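Local structure of predicted sugar phosphatases of the HAD superfamily (Cytophaga hutchinsonii, 2HX1) at the interface of chains A and B and the interface of chains A and C. The protein probably hydrolyses phosphate esters of sugars, as a magnesium-binding phosphatase of the haloacid dehalogenase (HAD) superfamily. Sequence-based numbering; all coordinates share one arbitrary frame. Chains: chain A/B/C, Predicted sugar phosphatases of the HAD superfamily.

Contact 1 and contact 2 join chain A to two different copies of the same protein, chain B and chain C. Their centres, taken over C-alpha atoms, are about 36 Å apart. They share no residue. Contact 1 sets helix 146-159 of chain A against strand 180-182 of chain B and the loop just before it. Contact 2 brings together the starts of the helices that begin at residue 208 in both chains, and the end of helix 235-245 of chain A. Each belongs to a two-fold interface. Chain A thus has at least two neighbours in the deposited assembly of four copies, which may not be the biological one.

Contact 1: the interface of chains A and B. Residues chain A 151, 154-155, 158-159; chain B 178-181.
The carboxylate oxygen OD1 of B:Asp179 is gripped from both chains. NZ of A:Lys159 reaches B:Asp179 OD1 across the contact at 2.7 Å, as a hydrogen bond and salt bridge on the syn side. Within chain B, the hydroxyl OG1 of B:Thr178 bonds to B:Asp179 OD1 at 2.8 Å. The two donors come from opposite faces of the carboxylate plane, and the hydroxyl lies well above it, 50° out. The lysine chain, extended beyond CG, crosses the aspartate at about a right angle and carries NZ, with CE just behind it, to the carboxylate.

One helical turn back, the amide of A:Asn155 pairs with the backbone of B:Val180. OD1 of A:Asn155 accepts from B:Val180 N at 3.0 Å, on a lone pair. ND2 of A:Asn155 gives to B:Val180 O, also at 3.0 Å and nearly in the amide plane. This pair of bonds fixes the rotation of the amide. An alanine here would probably leave N and O of B:Val180 without their mates across the contact and open a gap beside CB of B:Asp179.

A:Arg158 bends at chi3 (64°) and brings its guanidinium to B:Thr178 O edge-on. NH1 of A:Arg158 makes the bond to B:Thr178 O, at 3.0 Å and in the guanidinium plane; NH2 adds a weak one to the same oxygen. CG1 of B:Val180 lies over the centre of one face of the A:Arg158 guanidinium, 3.7 Å above the plane. The other methyl of B:Val180, CG2, meets CG1 of A:Val154 at 4.0 Å. B:Val180 is thus wedged between the arginine and A:Val154. Nearer the start of the helix, OD1 of A:Asn151 touches CA of B:Ala181.

This is a helix-to-strand patch of a two-fold interface, with its twin on exchanging the chains. It ties helix 146-159 of one chain to the loop and strand 180-182 of the other and may support a dimer.

Contact 2: the interface of chains A and C. Residues chain A 207-208, 211, 244-245; chain C 207-208, 211.
The flat side-chain amide of C:Gln208 meets the backbone carbonyl oxygen of A:Lys244 at a tilt. The oxygen lies off the amide plane, and the donor NE2 stands above the carbonyl plane, 43° out of it. NE2 of C:Gln208 gives a hydrogen bond to A:Lys244 O at 3.1 Å. The bond is bent, 138° at the hydrogen. The fit is therefore less exact than a bond lying in both planes. A:Phe245, the next residue, has its ring edge against SE of A:Met211, which lies in the ring plane. This is a helix-start contact between two copies of a HAD-superfamily protein. Helix 208-218 of chain A and helix 208-220 of chain C meet here, with the end of helix 235-245 of chain A alongside. The chain of C:Gln208 is extended beyond CG, which carries its amide over to helix 235-245.

The two Ser207 side chains meet tip to tip. OG of A:Ser207 and OG of C:Ser207 are 3.0 Å apart and can form a hydrogen bond; either hydroxyl could be the donor. OG of A:Ser207 also approaches SE of C:Met211 at 3.5 Å.

Both Met211 residues are selenomethionines, and their side chains run antiparallel, each passing alongside the other. They differ in shape. C:Met211 is extended beyond CG, while A:Met211 has CG anti to the backbone N (chi1 -176°) and bends at chi2 and chi3. CE of C:Met211, the methyl at the end of the extended chain, presses on CB of A:Met211 at a tight 3.3 Å. CE of C:Met211 is also 3.5 Å from CA of A:Gln208, whose side chain C:Met211 crosses at about a right angle. In return, CE of A:Met211 rests 3.6 Å from SE of C:Met211.

Contact 1: the interface of chains A and B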
# COMPACT_ATOMS: atom_id res chain seq x y z
N ASN A 151 -14.95 -13.29 8.69
CA ASN A 151 -14.62 -14.54 8.01
C ASN A 151 -15.65 -14.91 6.97
O ASN A 151 -15.27 -15.20 5.82
CB ASN A 151 -14.40 -15.67 9.00
CG ASN A 151 -12.99 -15.69 9.55
OD1 ASN A 151 -12.03 -15.89 8.79
ND2 ASN A 151 -12.84 -15.50 10.86
N VAL A 154 -15.33 -12.55 3.91
CA VAL A 154 -14.19 -12.93 3.07
C VAL A 154 -14.61 -14.08 2.15
O VAL A 154 -14.41 -14.01 0.93
CB VAL A 154 -12.92 -13.26 3.91
CG1 VAL A 154 -11.85 -14.05 3.11
CG2 VAL A 154 -12.31 -11.99 4.44
N ASN A 155 -15.22 -15.12 2.71
CA ASN A 155 -15.61 -16.26 1.90
C ASN A 155 -16.75 -15.97 0.91
O ASN A 155 -16.75 -16.49 -0.20
CB ASN A 155 -15.96 -17.42 2.80
CG ASN A 155 -14.73 -18.03 3.45
OD1 ASN A 155 -13.81 -18.46 2.75
ND2 ASN A 155 -14.70 -18.02 4.78
N ARG A 158 -15.12 -14.25 -2.01
CA ARG A 158 -14.34 -15.23 -2.75
C ARG A 158 -15.25 -16.10 -3.61
O ARG A 158 -14.82 -16.57 -4.65
CB ARG A 158 -13.56 -16.13 -1.80
CG ARG A 158 -12.33 -15.44 -1.14
CD ARG A 158 -11.62 -16.30 -0.07
NE ARG A 158 -11.03 -17.52 -0.66
CZ ARG A 158 -11.61 -18.72 -0.65
NH1 ARG A 158 -12.80 -18.92 -0.05
NH2 ARG A 158 -11.00 -19.74 -1.26
N LYS A 159 -16.50 -16.30 -3.18
CA LYS A 159 -17.41 -17.22 -3.86
C LYS A 159 -18.42 -16.55 -4.75
O LYS A 159 -18.99 -17.21 -5.63
CB LYS A 159 -18.18 -18.07 -2.85
CG LYS A 159 -17.34 -19.03 -2.03
CD LYS A 159 -18.17 -19.56 -0.89
CE LYS A 159 -17.50 -20.70 -0.18
NZ LYS A 159 -18.29 -21.08 1.05
N THR B 178 -13.42 -25.45 0.45
CA THR B 178 -13.92 -24.21 -0.18
C THR B 178 -13.58 -22.91 0.59
O THR B 178 -13.42 -21.86 -0.03
CB THR B 178 -15.45 -24.26 -0.31
OG1 THR B 178 -16.03 -24.56 0.97
CG2 THR B 178 -15.89 -25.33 -1.37
N ASP B 179 -13.49 -23.00 1.92
CA ASP B 179 -13.40 -21.82 2.79
C ASP B 179 -12.01 -21.60 3.42
O ASP B 179 -11.32 -22.55 3.79
CB ASP B 179 -14.41 -21.94 3.94
CG ASP B 179 -15.84 -21.89 3.47
OD1 ASP B 179 -16.07 -22.12 2.27
OD2 ASP B 179 -16.73 -21.66 4.33
N VAL B 180 -11.66 -20.34 3.60
CA VAL B 180 -10.45 -19.96 4.31
C VAL B 180 -10.87 -19.26 5.61
O VAL B 180 -12.05 -18.91 5.80
CB VAL B 180 -9.57 -19.03 3.50
CG1 VAL B 180 -9.24 -19.64 2.11
CG2 VAL B 180 -10.20 -17.64 3.39
N ALA B 181 -9.90 -19.09 6.50
CA ALA B 181 -10.10 -18.35 7.70
C ALA B 181 -8.97 -17.32 7.79
O ALA B 181 -7.86 -17.58 7.32
CB ALA B 181 -10.07 -19.29 8.90

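Contact 2: the interface of chains A and C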
# COMPACT_ATOMS: atom_id res chain seq x y z
N SER A 207 -18.21 13.42 -5.90
CA SER A 207 -18.93 14.67 -6.13
C SER A 207 -20.42 14.50 -6.41
O SER A 207 -21.10 15.51 -6.69
CB SER A 207 -18.29 15.40 -7.29
OG SER A 207 -18.54 14.72 -8.50
N GLN A 208 -20.95 13.27 -6.34
CA GLN A 208 -22.36 13.04 -6.66
C GLN A 208 -23.29 13.77 -5.73
O GLN A 208 -24.27 14.34 -6.18
CB GLN A 208 -22.75 11.55 -6.72
CG GLN A 208 -22.09 10.76 -7.88
CD GLN A 208 -22.79 9.43 -8.21
OE1 GLN A 208 -23.91 9.42 -8.71
NE2 GLN A 208 -22.12 8.30 -7.92
N MSE A 211 -23.25 17.44 -6.43
CA MSE A 211 -23.96 17.73 -7.67
C MSE A 211 -25.49 17.74 -7.48
O MSE A 211 -26.21 18.53 -8.09
CB MSE A 211 -23.54 16.70 -8.73
CG MSE A 211 -24.13 16.97 -10.10
SE MSE A 211 -23.83 18.82 -10.83
CE MSE A 211 -22.04 18.70 -11.76
N LYS A 244 -12.07 19.73 -5.49
CA LYS A 244 -12.15 19.11 -6.80
C LYS A 244 -13.43 19.47 -7.55
O LYS A 244 -13.42 19.60 -8.75
CB LYS A 244 -12.03 17.58 -6.68
CG LYS A 244 -10.71 17.08 -6.26
CD LYS A 244 -10.68 15.54 -6.23
CE LYS A 244 -10.66 14.91 -7.66
NZ LYS A 244 -10.52 13.41 -7.58
N PHE A 245 -14.53 19.62 -6.82
CA PHE A 245 -15.82 19.95 -7.42
C PHE A 245 -15.94 21.43 -7.74
O PHE A 245 -16.87 21.82 -8.43
CB PHE A 245 -16.96 19.56 -6.50
CG PHE A 245 -18.31 19.63 -7.16
CD1 PHE A 245 -18.62 18.76 -8.20
CD2 PHE A 245 -19.26 20.51 -6.74
CE1 PHE A 245 -19.85 18.81 -8.82
CE2 PHE A 245 -20.52 20.58 -7.36
CZ PHE A 245 -20.82 19.72 -8.39
N SER C 207 -17.01 11.04 -11.34
CA SER C 207 -18.24 11.32 -12.07
C SER C 207 -18.23 12.66 -12.81
O SER C 207 -19.13 12.94 -13.59
CB SER C 207 -19.46 11.31 -11.13
OG SER C 207 -19.44 12.39 -10.20
N GLN C 208 -17.23 13.51 -12.54
CA GLN C 208 -17.24 14.88 -13.07
C GLN C 208 -17.43 15.00 -14.58
O GLN C 208 -18.25 15.79 -15.02
CB GLN C 208 -16.00 15.67 -12.66
CG GLN C 208 -15.79 15.76 -11.13
CD GLN C 208 -14.73 16.78 -10.74
OE1 GLN C 208 -13.55 16.44 -10.48
NE2 GLN C 208 -15.13 18.04 -10.75
N MSE C 211 -20.92 13.93 -15.58
CA MSE C 211 -21.92 14.96 -15.24
C MSE C 211 -21.96 16.06 -16.30
O MSE C 211 -23.03 16.60 -16.65
CB MSE C 211 -21.60 15.61 -13.88
CG MSE C 211 -21.75 14.68 -12.70
SE MSE C 211 -20.92 15.32 -11.03
CE MSE C 211 -21.82 14.15 -9.97